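Local coordinates for periplasmic binding protein component of an ABC type zinc uptake transporter (Synechocystis sp., PDB 2OV3) that probably captures zinc ions in the periplasm and delivers them to the membrane components of an ABC-type zinc uptake transporter, at residues 86-90 / 169-173. Numbering follows the deposited sequence.
Sequences ITPLE and AYFAR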
ATOM      1  N   ILE A  86       7.458  13.197   4.042  1.00 17.07           N
ATOM      2  CA  ILE A  86       7.753  12.510   2.788  1.00 16.07           C
ATOM      3  C   ILE A  86       7.238  13.265   1.587  1.00 14.53           C
ATOM      4  O   ILE A  86       6.136  13.811   1.605  1.00 14.35           O
ATOM      5  CB  ILE A  86       7.104  11.133   2.732  1.00 16.43           C
ATOM      6  CG1 ILE A  86       7.492  10.333   3.966  1.00 14.48           C
ATOM      7  CG2 ILE A  86       7.510  10.420   1.451  1.00 15.23           C
ATOM      8  CD1 ILE A  86       7.043   8.923   3.894  1.00 10.03           C
ATOM      9  N   THR A  87       8.038  13.276   0.533  1.00 14.11           N
ATOM     10  CA  THR A  87       7.625  13.936  -0.688  1.00 15.16           C
ATOM     11  C   THR A  87       6.806  12.904  -1.463  1.00 15.30           C
ATOM     12  O   THR A  87       7.339  11.879  -1.902  1.00 16.37           O
ATOM     13  CB  THR A  87       8.824  14.373  -1.535  1.00 14.58           C
ATOM     14  OG1 THR A  87       9.632  15.283  -0.779  1.00 13.73           O
ATOM     15  CG2 THR A  87       8.333  15.066  -2.785  1.00 12.85           C
ATOM     16  N   PRO A  88       5.500  13.160  -1.640  1.00 15.13           N
ATOM     17  CA  PRO A  88       4.591  12.267  -2.347  1.00 17.59           C
ATOM     18  C   PRO A  88       4.679  12.364  -3.856  1.00 19.49           C
ATOM     19  O   PRO A  88       5.341  13.242  -4.403  1.00 19.31           O
ATOM     20  CB  PRO A  88       3.233  12.705  -1.830  1.00 15.88           C
ATOM     21  CG  PRO A  88       3.403  14.186  -1.799  1.00 16.91           C
ATOM     22  CD  PRO A  88       4.792  14.370  -1.196  1.00 16.98           C
ATOM     23  N   LEU A  89       4.017  11.426  -4.517  1.00 21.67           N
ATOM     24  CA  LEU A  89       3.951  11.388  -5.964  1.00 23.43           C
ATOM     25  C   LEU A  89       2.556  11.845  -6.334  1.00 26.41           C
ATOM     26  O   LEU A  89       1.638  11.802  -5.508  1.00 24.99           O
ATOM     27  CB  LEU A  89       4.168   9.970  -6.469  1.00 22.10           C
ATOM     28  CG  LEU A  89       5.599   9.451  -6.443  1.00 22.63           C
ATOM     29  CD1 LEU A  89       5.599   8.007  -6.887  1.00 20.83           C
ATOM     30  CD2 LEU A  89       6.488  10.305  -7.344  1.00 21.39           C
ATOM     31  N   GLU A  90       2.400  12.283  -7.577  1.00 30.75           N
ATOM     32  CA  GLU A  90       1.103  12.734  -8.069  1.00 34.64           C
ATOM     33  C   GLU A  90       0.309  11.500  -8.460  1.00 35.67           C
ATOM     34  O   GLU A  90       0.883  10.495  -8.867  1.00 34.61           O
ATOM     35  CB  GLU A  90       1.271  13.623  -9.309  1.00 37.64           C
ATOM     36  CG  GLU A  90       2.025  14.929  -9.083  1.00 40.44           C
ATOM     37  CD  GLU A  90       2.399  15.623 -10.393  1.00 42.17           C
ATOM     38  OE1 GLU A  90       3.183  15.041 -11.186  1.00 44.53           O
ATOM     39  OE2 GLU A  90       1.918  16.746 -10.629  1.00 42.22           O
ATOM     40  N   ALA A 169       2.538   2.795  -7.582  1.00 14.79           N
ATOM     41  CA  ALA A 169       3.384   3.853  -8.121  1.00 15.87           C
ATOM     42  C   ALA A 169       4.693   4.037  -7.343  1.00 18.44           C
ATOM     43  O   ALA A 169       5.755   4.235  -7.940  1.00 18.89           O
ATOM     44  CB  ALA A 169       2.607   5.166  -8.158  1.00 12.77           C
ATOM     45  N   TYR A 170       4.606   3.984  -6.015  1.00 18.70           N
ATOM     46  CA  TYR A 170       5.771   4.158  -5.151  1.00 18.72           C
ATOM     47  C   TYR A 170       6.669   2.933  -5.191  1.00 20.52           C
ATOM     48  O   TYR A 170       7.892   3.033  -5.079  1.00 22.62           O
ATOM     49  CB  TYR A 170       5.329   4.416  -3.713  1.00 16.74           C
ATOM     50  CG  TYR A 170       4.692   5.761  -3.497  1.00 15.11           C
ATOM     51  CD1 TYR A 170       5.476   6.910  -3.415  1.00 10.66           C
ATOM     52  CD2 TYR A 170       3.315   5.888  -3.349  1.00 11.45           C
ATOM     53  CE1 TYR A 170       4.904   8.148  -3.186  1.00 11.13           C
ATOM     54  CE2 TYR A 170       2.735   7.129  -3.121  1.00 11.00           C
ATOM     55  CZ  TYR A 170       3.525   8.253  -3.038  1.00  8.36           C
ATOM     56  OH  TYR A 170       2.966   9.491  -2.794  1.00 11.62           O
ATOM     57  N   PHE A 171       6.052   1.771  -5.331  1.00 20.10           N
ATOM     58  CA  PHE A 171       6.802   0.537  -5.409  1.00 18.50           C
ATOM     59  C   PHE A 171       7.526   0.509  -6.744  1.00 19.82           C
ATOM     60  O   PHE A 171       8.694   0.174  -6.804  1.00 19.93           O
ATOM     61  CB  PHE A 171       5.852  -0.646  -5.324  1.00 16.74           C
ATOM     62  CG  PHE A 171       6.503  -1.982  -5.564  1.00 17.13           C
ATOM     63  CD1 PHE A 171       6.925  -2.765  -4.501  1.00 17.81           C
ATOM     64  CD2 PHE A 171       6.650  -2.479  -6.855  1.00 17.48           C
ATOM     65  CE1 PHE A 171       7.468  -4.027  -4.714  1.00 19.40           C
ATOM     66  CE2 PHE A 171       7.196  -3.747  -7.077  1.00 18.45           C
ATOM     67  CZ  PHE A 171       7.605  -4.517  -6.005  1.00 18.61           C
ATOM     68  N   ALA A 172       6.822   0.855  -7.817  1.00 21.13           N
ATOM     69  CA  ALA A 172       7.418   0.845  -9.147  1.00 23.45           C
ATOM     70  C   ALA A 172       8.479   1.939  -9.309  1.00 24.68           C
ATOM     71  O   ALA A 172       9.351   1.837 -10.160  1.00 23.65           O
ATOM     72  CB  ALA A 172       6.334   1.007 -10.208  1.00 19.65           C
ATOM     73  N   ARG A 173       8.385   2.986  -8.498  1.00 25.72           N
ATOM     74  CA  ARG A 173       9.324   4.095  -8.541  1.00 27.86           C
ATOM     75  C   ARG A 173      10.685   3.702  -7.982  1.00 27.97           C
ATOM     76  O   ARG A 173      11.727   4.027  -8.557  1.00 26.31           O
ATOM     77  CB  ARG A 173       8.777   5.259  -7.730  1.00 31.05           C
ATOM     78  CG  ARG A 173       8.346   6.439  -8.553  1.00 35.31           C
ATOM     79  CD  ARG A 173       9.542   7.281  -8.963  1.00 39.15           C
ATOM     80  NE  ARG A 173       9.110   8.414  -9.763  1.00 41.33           N
ATOM     81  CZ  ARG A 173       8.577   8.303 -10.974  1.00 42.98           C
ATOM     82  NH1 ARG A 173       8.423   7.106 -11.522  1.00 41.44           N
ATOM     83  NH2 ARG A 173       8.175   9.389 -11.624  1.00 45.03           N
TER
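A tyrosine hydroxyl can join a helix to a loop by accepting a hydrogen bond from the loop backbone. Here Leu89 N donates to Tyr170 OH across 2.8 Å, with a nearly straight N-H...O angle of 168°. The same hydroxyl is hydrogen-bonded to the carbonyl of Asp99, so Tyr170 ties together two pieces of backbone, and Leu89 is backbone-bonded to Asp99. Pro88 lies at the ring edge, its CA 3.2 Å from Tyr170 OH. The polar link lies between the two lobes expected of a solute-binding protein, each built on a four-stranded parallel sheet: residues 86-90 lie in the loop leading from strand 78-81 of one sheet to helix 106-123, whereas helix 169-174 connects strands 160-163 and 178-181 of the other, a beta-alpha-beta crossover. The zinc ligand His101 is close by, its side chain about 4 Å from that of Tyr170, and the ion is about 10 Å from the tyrosine side chain. Apolar contacts centre on Leu89. Its CD1 makes a CH-pi contact over one face of the Tyr170 ring, 4.0 Å from the centroid, while CG reaches Tyr170 CE1 at 3.6 Å. One helical turn spaces Ala169 and Arg173 so that both meet the leucine: Leu89 CD1 lies 4.3 Å from Ala169 CB and 3.6 Å from Arg173 CG.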